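Local coordinates for protein epoxyqueuosine reductase (Streptococcus thermophilus, PDB 5D6S) that belongs to the QueG family of epoxyqueuosine reductases and holds a cobalamin and two iron/sulfur clusters within a single chain, at residues I46-A51 and T93-A98; E148-K153 and I196-I201; N336-L341 and W359-I364; I352-A357 and E384-E389. All blocks are in the same frame, centred on the assembly; numbering follows the deposited sequence.

The four contacts form two groups on opposite sides of the chain's centre. Interactions 1 and 2 belong to the antiparallel sheet ordered 45-50, 93-100, 190-197, 152-155. Each joins an outer strand to an inner one, and the two meet where T93 O and T197 N form a probable hydrogen bond. Interaction 1 is buried and combines backbone bonds with aliphatic packing; interaction 2 is partly buried and brings in an asparagine amide and exposed polar residues. Far from both, interactions 3 and 4 share helix 351-364. Both are buried and lack hydrogen bonds across the contact, but interaction 3 uses branched aliphatic side chains whereas interaction 4 centres on the small A355 and S386, with the stem of E389 alongside.

Interaction 1: I46-A51 and T93-A98; sequences IGFTTA and TIISIA
Residues 46-50 run antiparallel to 93-98, their axes 154° apart and 4.5 Å from each other at closest approach, with I46 opposite I97 and T49 opposite I94. The carbonyl oxygen of T49 is gripped twice: I94 N gives it an almost straight bond of 2.7 Å (172° at the hydrogen), and T93 OG1 donates at 2.6 Å from the opposite face of the carbonyl plane. T93 can do this because OG1 stands anti to its own backbone N (chi1 -176°). Farther along, S96 N donates to G47 O at 3.2 Å, a longer and more bent bond. This is the pairing of an outer strand with an inner strand of a four-stranded antiparallel sheet that has helices against both faces. Toward helix 30-40, I46 and I95 lie side by side, I46 CD1 reaching I95 CG2 at 3.6 Å, while F48 CD2 sits 4.0 Å from I95 CG1. Branched and aromatic side chains suit this face, where I34 of that helix packs on I46 and F48. On the face carrying T49, I94 and S96, the methyl T49 CG2 rests 4.0 Å from I94 CB, and V166 of helix 163-169 packs on I94 and S96. The hydroxyl T49 OG1 bonds with R169 NE.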
loop_
_atom_site.group_PDB
_atom_site.type_symbol
_atom_site.label_atom_id
_atom_site.label_comp_id
_atom_site.label_asym_id
_atom_site.label_seq_id
_atom_site.Cartn_x
_atom_site.Cartn_y
_atom_site.Cartn_z
ATOM N N ILE A 46 6.724 -10.772 17.924
ATOM C CA ILE A 46 8.106 -10.320 17.979
ATOM C C ILE A 46 9.022 -11.482 17.705
ATOM O O ILE A 46 8.684 -12.642 17.940
ATOM C CB ILE A 46 8.417 -9.643 19.317
ATOM C CG1 ILE A 46 9.804 -9.019 19.301
ATOM C CG2 ILE A 46 8.246 -10.621 20.476
ATOM C CD1 ILE A 46 9.948 -7.907 20.319
ATOM N N GLY A 47 10.173 -11.163 17.158
ATOM C CA GLY A 47 11.085 -12.166 16.639
ATOM C C GLY A 47 12.496 -11.636 16.799
ATOM O O GLY A 47 12.683 -10.447 17.043
ATOM N N PHE A 48 13.480 -12.533 16.692
ATOM C CA PHE A 48 14.879 -12.176 16.869
ATOM C C PHE A 48 15.687 -12.875 15.810
ATOM O O PHE A 48 15.380 -13.989 15.399
ATOM C CB PHE A 48 15.374 -12.573 18.255
ATOM C CG PHE A 48 14.600 -11.945 19.375
ATOM C CD1 PHE A 48 13.416 -12.528 19.819
ATOM C CD2 PHE A 48 15.031 -10.761 19.967
ATOM C CE1 PHE A 48 12.673 -11.948 20.838
ATOM C CE2 PHE A 48 14.291 -10.179 20.994
ATOM C CZ PHE A 48 13.109 -10.778 21.437
ATOM N N THR A 49 16.718 -12.200 15.339
ATOM C CA THR A 49 17.587 -12.790 14.339
ATOM C C THR A 49 18.919 -12.073 14.387
ATOM O O THR A 49 19.063 -11.032 15.024
ATOM C CB THR A 49 16.988 -12.728 12.928
ATOM O OG1 THR A 49 18.008 -13.018 11.963
ATOM C CG2 THR A 49 16.430 -11.360 12.651
ATOM N N THR A 50 19.902 -12.661 13.729
ATOM C CA THR A 50 21.243 -12.113 13.763
ATOM C C THR A 50 21.290 -10.887 12.869
ATOM O O THR A 50 20.435 -10.697 11.996
ATOM C CB THR A 50 22.297 -13.134 13.283
ATOM O OG1 THR A 50 22.087 -13.428 11.897
ATOM C CG2 THR A 50 22.218 -14.421 14.103
ATOM N N ALA A 51 22.309 -10.072 13.093
ATOM C CA ALA A 51 22.680 -9.026 12.163
ATOM C C ALA A 51 23.506 -9.596 11.000
ATOM O O ALA A 51 24.289 -8.873 10.384
ATOM C CB ALA A 51 23.467 -7.955 12.888
ATOM N N THR A 93 22.255 -8.203 16.824
ATOM C CA THR A 93 20.971 -8.834 16.547
ATOM C C THR A 93 19.978 -7.828 15.946
ATOM O O THR A 93 20.177 -6.610 16.039
ATOM C CB THR A 93 20.374 -9.506 17.807
ATOM O OG1 THR A 93 19.168 -10.195 17.458
ATOM C CG2 THR A 93 20.043 -8.494 18.882
ATOM N N ILE A 94 18.934 -8.348 15.295
ATOM C CA ILE A 94 17.822 -7.537 14.756
ATOM C C ILE A 94 16.520 -8.058 15.330
ATOM O O ILE A 94 16.248 -9.249 15.271
ATOM C CB ILE A 94 17.707 -7.616 13.209
ATOM C CG1 ILE A 94 18.956 -7.034 12.533
ATOM C CG2 ILE A 94 16.487 -6.849 12.733
ATOM C CD1 ILE A 94 19.059 -7.328 11.050
ATOM N N ILE A 95 15.702 -7.147 15.837
ATOM C CA ILE A 95 14.411 -7.498 16.419
ATOM C C ILE A 95 13.312 -7.069 15.466
ATOM O O ILE A 95 13.117 -5.875 15.237
ATOM C CB ILE A 95 14.180 -6.777 17.753
ATOM C CG1 ILE A 95 15.408 -6.949 18.656
ATOM C CG2 ILE A 95 12.910 -7.287 18.409
ATOM C CD1 ILE A 95 15.376 -6.121 19.931
ATOM N N SER A 96 12.598 -8.045 14.919
ATOM C CA SER A 96 11.499 -7.779 14.012
ATOM C C SER A 96 10.217 -7.675 14.798
ATOM O O SER A 96 9.892 -8.601 15.533
ATOM C CB SER A 96 11.354 -8.899 12.985
ATOM O OG SER A 96 10.168 -8.721 12.226
ATOM N N ILE A 97 9.463 -6.587 14.608
ATOM C CA ILE A 97 8.114 -6.484 15.190
ATOM C C ILE A 97 7.002 -6.608 14.145
ATOM O O ILE A 97 7.228 -6.421 12.956
ATOM C CB ILE A 97 7.908 -5.202 16.014
ATOM C CG1 ILE A 97 7.998 -3.964 15.149
ATOM C CG2 ILE A 97 8.943 -5.135 17.115
ATOM C CD1 ILE A 97 7.413 -2.757 15.851
ATOM N N ALA A 98 5.822 -6.989 14.619
ATOM C CA ALA A 98 4.637 -7.099 13.793
ATOM C C ALA A 98 3.443 -6.596 14.589
ATOM O O ALA A 98 3.273 -6.972 15.746
ATOM C CB ALA A 98 4.412 -8.531 13.366
#

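Interaction 2: E148-K153 and I196-I201; sequences ENFEYK and ITNLEI
The amide nitrogen ND2 of N198 donates to the backbone oxygen of N149, 2.8 Å away and nearly straight (164° at the hydrogen), with donor and carbonyl lying in each other's planes. N198 CG stands between its own backbone N and carbonyl carbon (chi1 72°), and the amide beyond it reaches the loop ahead of the partner strand. On the same amide OD1 accepts a weak bond from E151 N, while N198 N gives a backbone bond of 3.2 Å to E151 O. An asparagine fits here because its one amide offers both a donor and an acceptor to a main chain about to enter its strand. The regular part follows: Y152 and K153 pair antiparallel with T197 and I196, joining the outer strand 152-155 to strand 190-197, and K153 N and I196 O bond at 3.0 Å. The F150 ring meets T197 OG1 at its edge, in plane, and L199 CD1 obliquely; Y152 CD1 lies over one face, 3.8 Å above it and toward the rim. F150 and L199 also press on I143 of helix 128-144, which suits their apolar character. T197 OG1 accepts from L199 N at 3.2 Å, an ST turn as the strand ends, whereas E151 directs OE1 to S90 OG.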
loop_
_atom_site.group_PDB
_atom_site.type_symbol
_atom_site.label_atom_id
_atom_site.label_comp_id
_atom_site.label_asym_id
_atom_site.label_seq_id
_atom_site.Cartn_x
_atom_site.Cartn_y
_atom_site.Cartn_z
ATOM N N GLU A 148 23.343 -1.687 29.576
ATOM C CA GLU A 148 24.235 -0.544 29.426
ATOM C C GLU A 148 24.886 -0.608 28.051
ATOM O O GLU A 148 25.048 -1.697 27.492
ATOM C CB GLU A 148 25.325 -0.560 30.510
ATOM C CG GLU A 148 25.659 0.809 31.096
ATOM C CD GLU A 148 24.646 1.264 32.132
ATOM O OE1 GLU A 148 24.037 2.339 31.936
ATOM O OE2 GLU A 148 24.453 0.540 33.136
ATOM N N ASN A 149 25.270 0.558 27.528
ATOM C CA ASN A 149 25.834 0.676 26.176
ATOM C C ASN A 149 24.888 0.216 25.066
ATOM O O ASN A 149 25.329 -0.167 23.980
ATOM C CB ASN A 149 27.158 -0.094 26.061
ATOM C CG ASN A 149 28.319 0.654 26.665
ATOM O OD1 ASN A 149 28.347 1.885 26.676
ATOM N ND2 ASN A 149 29.299 -0.088 27.165
ATOM N N PHE A 150 23.586 0.265 25.332
ATOM C CA PHE A 150 22.595 -0.154 24.352
ATOM C C PHE A 150 22.644 0.777 23.136
ATOM O O PHE A 150 22.612 2.007 23.286
ATOM C CB PHE A 150 21.204 -0.139 24.984
ATOM C CG PHE A 150 20.101 -0.499 24.044
ATOM C CD1 PHE A 150 20.276 -1.483 23.070
ATOM C CD2 PHE A 150 18.857 0.123 24.153
ATOM C CE1 PHE A 150 19.236 -1.823 22.222
ATOM C CE2 PHE A 150 17.808 -0.217 23.307
ATOM C CZ PHE A 150 17.999 -1.193 22.343
ATOM N N GLU A 151 22.733 0.190 21.945
ATOM C CA GLU A 151 22.734 0.964 20.702
ATOM C C GLU A 151 21.709 0.407 19.731
ATOM O O GLU A 151 21.627 -0.806 19.550
ATOM C CB GLU A 151 24.115 0.960 20.058
ATOM C CG GLU A 151 25.125 1.861 20.760
ATOM C CD GLU A 151 26.378 2.120 19.929
ATOM O OE1 GLU A 151 26.508 1.568 18.797
ATOM O OE2 GLU A 151 27.229 2.908 20.408
ATOM N N TYR A 152 20.938 1.297 19.099
ATOM C CA TYR A 152 19.871 0.867 18.192
ATOM C C TYR A 152 19.654 1.748 16.975
ATOM O O TYR A 152 20.202 2.836 16.856
ATOM C CB TYR A 152 18.551 0.722 18.948
ATOM C CG TYR A 152 18.025 1.996 19.563
ATOM C CD1 TYR A 152 18.534 2.467 20.753
ATOM C CD2 TYR A 152 16.978 2.707 18.973
ATOM C CE1 TYR A 152 18.030 3.617 21.336
ATOM C CE2 TYR A 152 16.465 3.851 19.562
ATOM C CZ TYR A 152 17.007 4.293 20.746
ATOM O OH TYR A 152 16.557 5.448 21.325
ATOM N N LYS A 153 18.822 1.242 16.074
ATOM C CA LYS A 153 18.503 1.892 14.818
ATOM C C LYS A 153 17.167 1.321 14.344
ATOM O O LYS A 153 17.087 0.166 13.945
ATOM C CB LYS A 153 19.637 1.629 13.827
ATOM C CG LYS A 153 19.365 2.000 12.390
ATOM C CD LYS A 153 18.962 3.448 12.243
ATOM C CE LYS A 153 19.052 3.851 10.783
ATOM N NZ LYS A 153 18.168 5.010 10.525
ATOM N N ILE A 196 17.267 -2.698 14.705
ATOM C CA ILE A 196 18.642 -3.183 14.623
ATOM C C ILE A 196 19.324 -2.783 15.922
ATOM O O ILE A 196 19.100 -1.686 16.431
ATOM C CB ILE A 196 19.422 -2.572 13.450
ATOM C CG1 ILE A 196 18.727 -2.851 12.121
ATOM C CG2 ILE A 196 20.826 -3.160 13.381
ATOM C CD1 ILE A 196 19.284 -2.034 10.969
ATOM N N THR A 197 20.155 -3.675 16.455
ATOM C CA THR A 197 20.708 -3.500 17.798
ATOM C C THR A 197 22.075 -4.183 18.006
ATOM O O THR A 197 22.465 -5.087 17.262
ATOM C CB THR A 197 19.674 -3.951 18.868
ATOM O OG1 THR A 197 20.297 -4.034 20.148
ATOM C CG2 THR A 197 19.107 -5.298 18.552
ATOM N N ASN A 198 22.782 -3.745 19.052
ATOM C CA ASN A 198 24.091 -4.319 19.438
ATOM C C ASN A 198 24.023 -5.385 20.548
ATOM O O ASN A 198 25.038 -5.717 21.151
ATOM C CB ASN A 198 25.043 -3.211 19.877
ATOM C CG ASN A 198 24.679 -2.618 21.228
ATOM O OD1 ASN A 198 23.640 -2.934 21.814
ATOM N ND2 ASN A 198 25.522 -1.723 21.711
ATOM N N LEU A 199 22.834 -5.926 20.797
ATOM C CA LEU A 199 22.638 -6.971 21.799
ATOM C C LEU A 199 22.992 -8.359 21.265
ATOM O O LEU A 199 22.788 -8.659 20.095
ATOM C CB LEU A 199 21.190 -6.970 22.298
ATOM C CG LEU A 199 20.797 -5.989 23.413
ATOM C CD1 LEU A 199 21.540 -4.667 23.321
ATOM C CD2 LEU A 199 19.289 -5.760 23.423
ATOM N N GLU A 200 23.540 -9.192 22.142
ATOM C CA GLU A 200 23.800 -10.588 21.823
ATOM C C GLU A 200 22.571 -11.327 22.299
ATOM O O GLU A 200 22.337 -11.395 23.505
ATOM C CB GLU A 200 25.053 -11.089 22.556
ATOM C CG GLU A 200 25.819 -12.168 21.812
ATOM C CD GLU A 200 26.813 -11.595 20.816
ATOM O OE1 GLU A 200 27.678 -10.788 21.223
ATOM O OE2 GLU A 200 26.734 -11.965 19.620
ATOM N N ILE A 201 21.754 -11.822 21.376
ATOM C CA ILE A 201 20.519 -12.519 21.766
ATOM C C ILE A 201 20.265 -13.753 20.925
ATOM O O ILE A 201 20.612 -13.810 19.746
ATOM C CB ILE A 201 19.273 -11.604 21.758
ATOM C CG1 ILE A 201 19.446 -10.482 22.795
ATOM C CG2 ILE A 201 18.001 -12.401 22.062
ATOM C CD1 ILE A 201 18.320 -9.470 22.845
#

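Interaction 3: N336-L341 and W359-I364; sequences NAIVKL and WALGEI
No flat group enters the interface at which I338 and L341 meet A360, L361 and I364; the one large ring nearby, the indole of W359, belongs to another side of its helix. E363 CG covers one face of that indole, 3.7 Å above the plane and offset toward the rim, and R253 makes a cation-pi contact with it. The contact itself is wholly aliphatic. L341 and I364 reach toward each other tip to tip, CD1 to CD1 at 3.6 Å. L341 CD1 also touches L361 CD2 at 4.0 Å and A360 CB at 4.1 Å, so one methyl serves three residues of the opposing helix. L341 has CG anti to the carbonyl carbon (chi1 -65°), and CD1 beyond it (chi2 165°) reaches them. A360 suits its place because a lone methyl lets the larger L341 come close to that helix. I338 completes the layer: its CG1 and CD1 slide past I364 CG2, each at 3.8 Å, and its CG2 lies 3.9 Å from L361 CD2. Branched side chains fill the buried seam without bringing in a polar atom that would need a partner. I326 of helix 318-331 adds a third wall, packing on both L341 and A360. Helices 338-347 and 351-364 follow each other with a short connection and run in roughly opposite directions here, an alpha-alpha hairpin, consistent with the HEAT-like helical region of QueG proteins.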
loop_
_atom_site.group_PDB
_atom_site.type_symbol
_atom_site.label_atom_id
_atom_site.label_comp_id
_atom_site.label_asym_id
_atom_site.label_seq_id
_atom_site.Cartn_x
_atom_site.Cartn_y
_atom_site.Cartn_z
ATOM N N ASN A 336 -24.285 10.657 -12.013
ATOM C CA ASN A 336 -24.258 11.844 -11.132
ATOM C C ASN A 336 -22.936 12.585 -11.097
ATOM O O ASN A 336 -22.849 13.713 -10.588
ATOM C CB ASN A 336 -24.674 11.490 -9.705
ATOM C CG ASN A 336 -26.106 11.022 -9.624
ATOM O OD1 ASN A 336 -26.927 11.289 -10.498
ATOM N ND2 ASN A 336 -26.402 10.269 -8.591
ATOM N N ALA A 337 -21.895 11.978 -11.642
ATOM C CA ALA A 337 -20.599 12.643 -11.671
ATOM C C ALA A 337 -20.456 13.582 -12.887
ATOM O O ALA A 337 -19.536 14.397 -12.945
ATOM C CB ALA A 337 -19.515 11.603 -11.660
ATOM N N ILE A 338 -21.335 13.433 -13.879
ATOM C CA ILE A 338 -21.088 14.042 -15.181
ATOM C C ILE A 338 -20.825 15.532 -14.994
ATOM O O ILE A 338 -19.869 16.061 -15.542
ATOM C CB ILE A 338 -22.229 13.758 -16.168
ATOM C CG1 ILE A 338 -22.217 12.269 -16.551
ATOM C CG2 ILE A 338 -22.106 14.579 -17.430
ATOM C CD1 ILE A 338 -23.442 11.787 -17.314
ATOM N N VAL A 339 -21.664 16.207 -14.227
ATOM C CA VAL A 339 -21.562 17.656 -14.164
ATOM C C VAL A 339 -20.239 18.038 -13.480
ATOM O O VAL A 339 -19.576 19.030 -13.845
ATOM C CB VAL A 339 -22.819 18.373 -13.599
ATOM C CG1 VAL A 339 -23.752 17.436 -12.860
ATOM C CG2 VAL A 339 -22.437 19.560 -12.720
ATOM N N LYS A 340 -19.833 17.241 -12.507
ATOM C CA LYS A 340 -18.545 17.483 -11.850
ATOM C C LYS A 340 -17.348 17.269 -12.778
ATOM O O LYS A 340 -16.356 17.996 -12.748
ATOM C CB LYS A 340 -18.405 16.583 -10.623
ATOM C CG LYS A 340 -17.117 16.793 -9.845
ATOM C CD LYS A 340 -16.899 18.227 -9.454
ATOM C CE LYS A 340 -15.635 18.382 -8.615
ATOM N NZ LYS A 340 -15.425 19.797 -8.212
ATOM N N LEU A 341 -17.420 16.223 -13.566
ATOM C CA LEU A 341 -16.363 15.943 -14.512
ATOM C C LEU A 341 -16.262 17.108 -15.500
ATOM O O LEU A 341 -15.182 17.470 -15.934
ATOM C CB LEU A 341 -16.643 14.601 -15.213
ATOM C CG LEU A 341 -16.615 13.388 -14.265
ATOM C CD1 LEU A 341 -17.245 12.173 -14.885
ATOM C CD2 LEU A 341 -15.200 13.041 -13.839
ATOM N N TRP A 359 -11.719 10.850 -20.400
ATOM C CA TRP A 359 -11.904 9.424 -20.502
ATOM C C TRP A 359 -13.167 8.986 -19.774
ATOM O O TRP A 359 -13.951 8.199 -20.293
ATOM C CB TRP A 359 -10.690 8.677 -19.912
ATOM C CG TRP A 359 -10.874 7.177 -19.808
ATOM C CD1 TRP A 359 -10.840 6.279 -20.832
ATOM C CD2 TRP A 359 -11.141 6.425 -18.631
ATOM N NE1 TRP A 359 -11.052 5.001 -20.359
ATOM C CE2 TRP A 359 -11.230 5.063 -19.009
ATOM C CE3 TRP A 359 -11.291 6.755 -17.294
ATOM C CZ2 TRP A 359 -11.487 4.047 -18.096
ATOM C CZ3 TRP A 359 -11.549 5.725 -16.363
ATOM C CH2 TRP A 359 -11.644 4.398 -16.775
ATOM N N ALA A 360 -13.318 9.456 -18.550
ATOM C CA ALA A 360 -14.399 9.013 -17.674
ATOM C C ALA A 360 -15.773 9.288 -18.318
ATOM O O ALA A 360 -16.706 8.459 -18.201
ATOM C CB ALA A 360 -14.283 9.655 -16.298
ATOM N N LEU A 361 -15.905 10.413 -19.018
ATOM C CA LEU A 361 -17.170 10.672 -19.720
ATOM C C LEU A 361 -17.444 9.640 -20.811
ATOM O O LEU A 361 -18.594 9.265 -21.028
ATOM C CB LEU A 361 -17.211 12.069 -20.284
ATOM C CG LEU A 361 -17.304 13.182 -19.245
ATOM C CD1 LEU A 361 -17.115 14.512 -19.934
ATOM C CD2 LEU A 361 -18.617 13.179 -18.500
ATOM N N GLY A 362 -16.395 9.154 -21.464
ATOM C CA GLY A 362 -16.569 8.138 -22.486
ATOM C C GLY A 362 -17.019 6.802 -21.926
ATOM O O GLY A 362 -17.516 5.939 -22.645
ATOM N N GLU A 363 -16.836 6.630 -20.637
ATOM C CA GLU A 363 -17.221 5.411 -19.972
ATOM C C GLU A 363 -18.660 5.523 -19.445
ATOM O O GLU A 363 -19.458 4.588 -19.572
ATOM C CB GLU A 363 -16.231 5.166 -18.806
ATOM C CG GLU A 363 -15.077 4.176 -19.039
ATOM C CD GLU A 363 -14.910 3.661 -20.460
ATOM O OE1 GLU A 363 -14.521 4.425 -21.363
ATOM O OE2 GLU A 363 -15.161 2.457 -20.653
ATOM N N ILE A 364 -18.940 6.645 -18.777
ATOM C CA ILE A 364 -20.200 6.891 -18.078
ATOM C C ILE A 364 -21.352 7.110 -19.055
ATOM O O ILE A 364 -22.398 6.500 -18.910
ATOM C CB ILE A 364 -20.052 8.103 -17.114
ATOM C CG1 ILE A 364 -19.201 7.697 -15.907
ATOM C CG2 ILE A 364 -21.398 8.603 -16.630
ATOM C CD1 ILE A 364 -18.551 8.845 -15.161
#

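Interaction 4: I352-A357 and E384-E389; sequences IHTATA and EHSQAE
E389 leans its aliphatic stem on A355: CB lies 3.6 Å from A355 O, and CG lies 3.4 Å from the same oxygen and 4.1 Å from A355 CB. The chain then bends at chi2 (-59°), turning CD aside, and both carboxylate oxygens are hydrogen-bonded outside these two segments, OE1 in a salt bridge with R253 NH2. An acid is thus tolerated in a buried place because its stem does the packing and its charge is probably balanced by the arginine. The central residue is A355. Its methyl sits 3.5 Å from S386 OG and equally close to S386 N, with H385 CB at 4.2 Å. The small A355 and S386 let the two helical segments approach to 8.3 Å between axes, running parallel to within 1°. S386 is compact enough to fit alongside, its OG 3.6 Å from T354 CG2, and D383 offers that hydroxyl a weak bond. T354 presents its methyl here, while its OG1 bonds to N348. Helix 384-396 therefore covers one side of helix 351-364, which also packs on helix 338-347, through T354 and A357, and on helix 318-331, through H353 and T356.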
loop_
_atom_site.group_PDB
_atom_site.type_symbol
_atom_site.label_atom_id
_atom_site.label_comp_id
_atom_site.label_asym_id
_atom_site.label_seq_id
_atom_site.Cartn_x
_atom_site.Cartn_y
_atom_site.Cartn_z
ATOM N N ILE A 352 -3.850 16.224 -15.323
ATOM C CA ILE A 352 -4.044 14.772 -15.153
ATOM C C ILE A 352 -5.508 14.464 -14.889
ATOM O O ILE A 352 -6.095 13.576 -15.540
ATOM C CB ILE A 352 -3.192 14.166 -14.028
ATOM C CG1 ILE A 352 -1.849 13.710 -14.551
ATOM C CG2 ILE A 352 -3.815 12.892 -13.473
ATOM C CD1 ILE A 352 -1.095 14.789 -15.247
ATOM N N HIS A 353 -6.121 15.239 -13.990
ATOM C CA HIS A 353 -7.545 15.091 -13.713
ATOM C C HIS A 353 -8.427 15.372 -14.924
ATOM O O HIS A 353 -9.370 14.619 -15.191
ATOM C CB HIS A 353 -7.978 15.983 -12.570
ATOM C CG HIS A 353 -7.361 15.622 -11.266
ATOM N ND1 HIS A 353 -7.344 16.482 -10.188
ATOM C CD2 HIS A 353 -6.697 14.512 -10.877
ATOM C CE1 HIS A 353 -6.748 15.886 -9.169
ATOM N NE2 HIS A 353 -6.329 14.699 -9.569
ATOM N N THR A 354 -8.115 16.429 -15.657
ATOM C CA THR A 354 -8.847 16.734 -16.866
ATOM C C THR A 354 -8.848 15.555 -17.821
ATOM O O THR A 354 -9.890 15.120 -18.321
ATOM C CB THR A 354 -8.244 17.957 -17.570
ATOM O OG1 THR A 354 -8.369 19.114 -16.734
ATOM C CG2 THR A 354 -8.956 18.234 -18.912
ATOM N N ALA A 355 -7.661 15.057 -18.124
ATOM C CA ALA A 355 -7.532 13.966 -19.103
ATOM C C ALA A 355 -8.244 12.716 -18.602
ATOM O O ALA A 355 -8.859 11.976 -19.349
ATOM C CB ALA A 355 -6.082 13.673 -19.359
ATOM N N THR A 356 -8.166 12.494 -17.314
ATOM C CA THR A 356 -8.814 11.308 -16.734
ATOM C C THR A 356 -10.332 11.491 -16.833
ATOM O O THR A 356 -11.036 10.594 -17.273
ATOM C CB THR A 356 -8.358 11.089 -15.304
ATOM O OG1 THR A 356 -6.922 11.033 -15.285
ATOM C CG2 THR A 356 -8.938 9.834 -14.766
ATOM N N ALA A 357 -10.802 12.696 -16.523
ATOM C CA ALA A 357 -12.223 13.020 -16.619
ATOM C C ALA A 357 -12.770 12.878 -18.053
ATOM O O ALA A 357 -13.864 12.360 -18.239
ATOM C CB ALA A 357 -12.489 14.417 -16.091
ATOM N N GLU A 384 -1.035 17.233 -24.100
ATOM C CA GLU A 384 -0.932 15.994 -24.843
ATOM C C GLU A 384 -1.713 14.816 -24.260
ATOM O O GLU A 384 -2.275 14.030 -24.983
ATOM C CB GLU A 384 0.544 15.620 -25.002
ATOM C CG GLU A 384 0.767 14.396 -25.877
ATOM C CD GLU A 384 2.199 14.248 -26.409
ATOM O OE1 GLU A 384 2.785 15.279 -26.870
ATOM O OE2 GLU A 384 2.700 13.075 -26.412
ATOM N N HIS A 385 -1.754 14.686 -22.954
ATOM C CA HIS A 385 -2.518 13.609 -22.363
ATOM C C HIS A 385 -4.017 13.767 -22.509
ATOM O O HIS A 385 -4.701 12.812 -22.867
ATOM C CB HIS A 385 -2.207 13.485 -20.900
ATOM C CG HIS A 385 -0.767 13.259 -20.627
ATOM N ND1 HIS A 385 -0.196 12.003 -20.632
ATOM C CD2 HIS A 385 0.226 14.133 -20.342
ATOM C CE1 HIS A 385 1.090 12.114 -20.344
ATOM N NE2 HIS A 385 1.367 13.395 -20.155
ATOM N N SER A 386 -4.518 14.966 -22.240
ATOM C CA SER A 386 -5.905 15.280 -22.547
ATOM C C SER A 386 -6.253 15.062 -24.028
ATOM O O SER A 386 -7.284 14.456 -24.345
ATOM C CB SER A 386 -6.213 16.702 -22.160
ATOM O OG SER A 386 -6.142 16.850 -20.747
ATOM N N GLN A 387 -5.366 15.514 -24.921
ATOM C CA GLN A 387 -5.519 15.331 -26.366
ATOM C C GLN A 387 -5.658 13.860 -26.706
ATOM O O GLN A 387 -6.603 13.446 -27.369
ATOM C CB GLN A 387 -4.304 15.890 -27.108
ATOM C CG GLN A 387 -4.403 15.863 -28.623
ATOM C CD GLN A 387 -5.280 16.977 -29.164
ATOM O OE1 GLN A 387 -5.338 18.080 -28.597
ATOM N NE2 GLN A 387 -5.969 16.706 -30.269
ATOM N N ALA A 388 -4.760 13.057 -26.158
ATOM C CA ALA A 388 -4.788 11.633 -26.393
ATOM C C ALA A 388 -6.097 10.985 -25.954
ATOM O O ALA A 388 -6.691 10.200 -26.704
ATOM C CB ALA A 388 -3.614 10.983 -25.697
ATOM N N GLU A 389 -6.550 11.296 -24.748
ATOM C CA GLU A 389 -7.790 10.701 -24.218
ATOM C C GLU A 389 -8.982 11.181 -25.019
ATOM O O GLU A 389 -9.905 10.422 -25.279
ATOM C CB GLU A 389 -7.995 11.043 -22.721
ATOM C CG GLU A 389 -6.931 10.504 -21.777
ATOM C CD GLU A 389 -6.801 8.988 -21.809
ATOM O OE1 GLU A 389 -5.662 8.483 -21.690
ATOM O OE2 GLU A 389 -7.826 8.280 -21.978
#